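Local coordinates for intracellular serine protease (Bacillus licheniformis, PDB 4ZOQ), which probably cuts peptide bonds as a subtilisin-family serine endopeptidase, and serves as a lanthipeptide protease with sequence-specific cleavage, at residues B[45-50]-B[131-136]. Numbering follows the deposited sequence.
Sequences VKVALI and HEVINI
Glu132 turns its carboxylate back onto strand 46-50, where OE1 accepts the backbone N-H of Lys46 at 3.0 Å, almost straight at 175°. The bend at chi2 (96°) brings the acid back; the N-H meets OE1 on its syn side, 31° out of the carboxylate plane, while OE2 forms a salt bridge with Arg294 of helix 275-297. Lys46 O then takes weak bonds from the N-H groups of Glu132 and Val133, and the strong ladder follows: Ala48 N to Val133 O (2.8 Å), Asn135 N to Ala48 O (2.9 Å) and Ile50 N to Asn135 O.

His131 lies across the Lys46 side chain at about a right angle, its CD2 3.4 Å from Lys46 CB. On the face opposite the Lys46 chain, the Ala48 methyl makes an off-centre CH-pi contact, 4.1 Å from the centroid; a side chain this short lets the ring lie close to the strand. Further along, Ile50 CD1 touches both Ile134 CG2 (3.7 Å) and Ile136 CG1 (3.9 Å), and Ile50 and Ile136 also pack on Met123 of helix 116-128. Val47 and Val133 stand side by side on the other face.

These are neighbouring central strands of the subtilase sheet, strand 46-50 leading into the predicted catalytic Asp51. With both ring nitrogens bonded, to Thr104 OG1 and Ala126 O, His131 has its rotation fixed and its buried polar atoms satisfied, so it can pack as a flat surface between Lys46 and Ala48.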
loop_
_atom_site.group_PDB
_atom_site.type_symbol
_atom_site.label_atom_id
_atom_site.label_comp_id
_atom_site.label_asym_id
_atom_site.label_seq_id
_atom_site.Cartn_x
_atom_site.Cartn_y
_atom_site.Cartn_z
ATOM N N VAL B 45 -14.991 4.053 8.375
ATOM C CA VAL B 45 -13.875 4.500 7.546
ATOM C C VAL B 45 -13.161 3.245 7.040
ATOM O O VAL B 45 -12.812 2.360 7.822
ATOM C CB VAL B 45 -12.884 5.402 8.305
ATOM C CG1 VAL B 45 -11.544 5.479 7.572
ATOM C CG2 VAL B 45 -13.494 6.771 8.565
ATOM N N LYS B 46 -12.982 3.136 5.731
ATOM C CA LYS B 46 -12.472 1.883 5.164
ATOM C C LYS B 46 -11.119 2.100 4.473
ATOM O O LYS B 46 -10.959 3.025 3.651
ATOM C CB LYS B 46 -13.481 1.285 4.156
ATOM C CG LYS B 46 -14.792 0.829 4.783
ATOM C CD LYS B 46 -15.655 0.027 3.808
ATOM C CE LYS B 46 -16.259 0.897 2.717
ATOM N NZ LYS B 46 -16.982 0.022 1.733
ATOM N N VAL B 47 -10.162 1.244 4.802
ATOM C CA VAL B 47 -8.841 1.258 4.183
ATOM C C VAL B 47 -8.717 0.039 3.280
ATOM O O VAL B 47 -8.895 -1.098 3.727
ATOM C CB VAL B 47 -7.702 1.263 5.243
ATOM C CG1 VAL B 47 -6.335 1.167 4.588
ATOM C CG2 VAL B 47 -7.800 2.506 6.146
ATOM N N ALA B 48 -8.446 0.279 2.002
ATOM C CA ALA B 48 -8.276 -0.800 1.041
ATOM C C ALA B 48 -6.844 -1.333 1.084
ATOM O O ALA B 48 -5.880 -0.582 0.999
ATOM C CB ALA B 48 -8.632 -0.340 -0.341
ATOM N N LEU B 49 -6.733 -2.638 1.255
ATOM C CA LEU B 49 -5.464 -3.322 1.359
ATOM C C LEU B 49 -5.120 -4.034 0.056
ATOM O O LEU B 49 -5.515 -5.185 -0.131
ATOM C CB LEU B 49 -5.527 -4.346 2.485
ATOM C CG LEU B 49 -4.193 -5.041 2.768
ATOM C CD1 LEU B 49 -3.364 -4.234 3.740
ATOM C CD2 LEU B 49 -4.400 -6.483 3.258
ATOM N N ILE B 50 -4.411 -3.363 -0.852
ATOM C CA ILE B 50 -4.053 -3.990 -2.131
ATOM C C ILE B 50 -2.762 -4.764 -1.944
ATOM O O ILE B 50 -1.672 -4.210 -2.038
ATOM C CB ILE B 50 -3.887 -2.954 -3.264
ATOM C CG1 ILE B 50 -5.181 -2.180 -3.440
ATOM C CG2 ILE B 50 -3.493 -3.621 -4.552
ATOM C CD1 ILE B 50 -5.174 -1.258 -4.524
ATOM N N HIS B 131 -14.104 3.300 -0.249
ATOM C CA HIS B 131 -12.888 3.369 0.575
ATOM C C HIS B 131 -12.281 4.759 0.532
ATOM O O HIS B 131 -12.038 5.298 -0.544
ATOM C CB HIS B 131 -11.857 2.350 0.085
ATOM C CG HIS B 131 -12.254 0.932 0.340
ATOM N ND1 HIS B 131 -13.143 0.249 -0.467
ATOM C CD2 HIS B 131 -11.916 0.079 1.334
ATOM C CE1 HIS B 131 -13.325 -0.968 0.017
ATOM N NE2 HIS B 131 -12.592 -1.097 1.107
ATOM N N GLU B 132 -11.981 5.318 1.697
ATOM C CA GLU B 132 -11.400 6.656 1.763
ATOM C C GLU B 132 -9.874 6.649 1.677
ATOM O O GLU B 132 -9.265 7.667 1.335
ATOM C CB GLU B 132 -11.837 7.378 3.037
ATOM C CG GLU B 132 -13.321 7.671 3.173
ATOM C CD GLU B 132 -14.092 6.621 3.982
ATOM O OE1 GLU B 132 -13.795 5.385 3.914
ATOM O OE2 GLU B 132 -14.964 7.078 4.761
ATOM N N VAL B 133 -9.271 5.504 1.993
ATOM C CA VAL B 133 -7.821 5.329 1.937
ATOM C C VAL B 133 -7.410 4.014 1.234
ATOM O O VAL B 133 -8.016 2.957 1.451
ATOM C CB VAL B 133 -7.184 5.351 3.340
ATOM C CG1 VAL B 133 -5.664 5.095 3.244
ATOM C CG2 VAL B 133 -7.487 6.657 4.056
ATOM N N ILE B 134 -6.401 4.100 0.367
ATOM C CA ILE B 134 -5.809 2.924 -0.259
ATOM C C ILE B 134 -4.324 2.766 0.104
ATOM O O ILE B 134 -3.538 3.711 0.080
ATOM C CB ILE B 134 -5.966 2.963 -1.807
ATOM C CG1 ILE B 134 -7.455 2.965 -2.188
ATOM C CG2 ILE B 134 -5.233 1.791 -2.475
ATOM C CD1 ILE B 134 -7.721 3.252 -3.647
ATOM N N ASN B 135 -3.947 1.558 0.462
ATOM C CA ASN B 135 -2.555 1.275 0.728
ATOM C C ASN B 135 -2.023 0.253 -0.261
ATOM O O ASN B 135 -2.568 -0.858 -0.352
ATOM C CB ASN B 135 -2.383 0.759 2.153
ATOM C CG ASN B 135 -0.941 0.524 2.497
ATOM O OD1 ASN B 135 -0.237 1.415 3.007
ATOM N ND2 ASN B 135 -0.473 -0.663 2.184
ATOM N N ILE B 136 -0.952 0.600 -0.974
ATOM C CA ILE B 136 -0.336 -0.354 -1.902
ATOM C C ILE B 136 1.132 -0.626 -1.514
ATOM O O ILE B 136 2.039 0.101 -1.917
ATOM C CB ILE B 136 -0.396 0.145 -3.381
ATOM C CG1 ILE B 136 -1.812 0.544 -3.783
ATOM C CG2 ILE B 136 0.098 -0.930 -4.341
ATOM C CD1 ILE B 136 -1.884 1.320 -5.102
#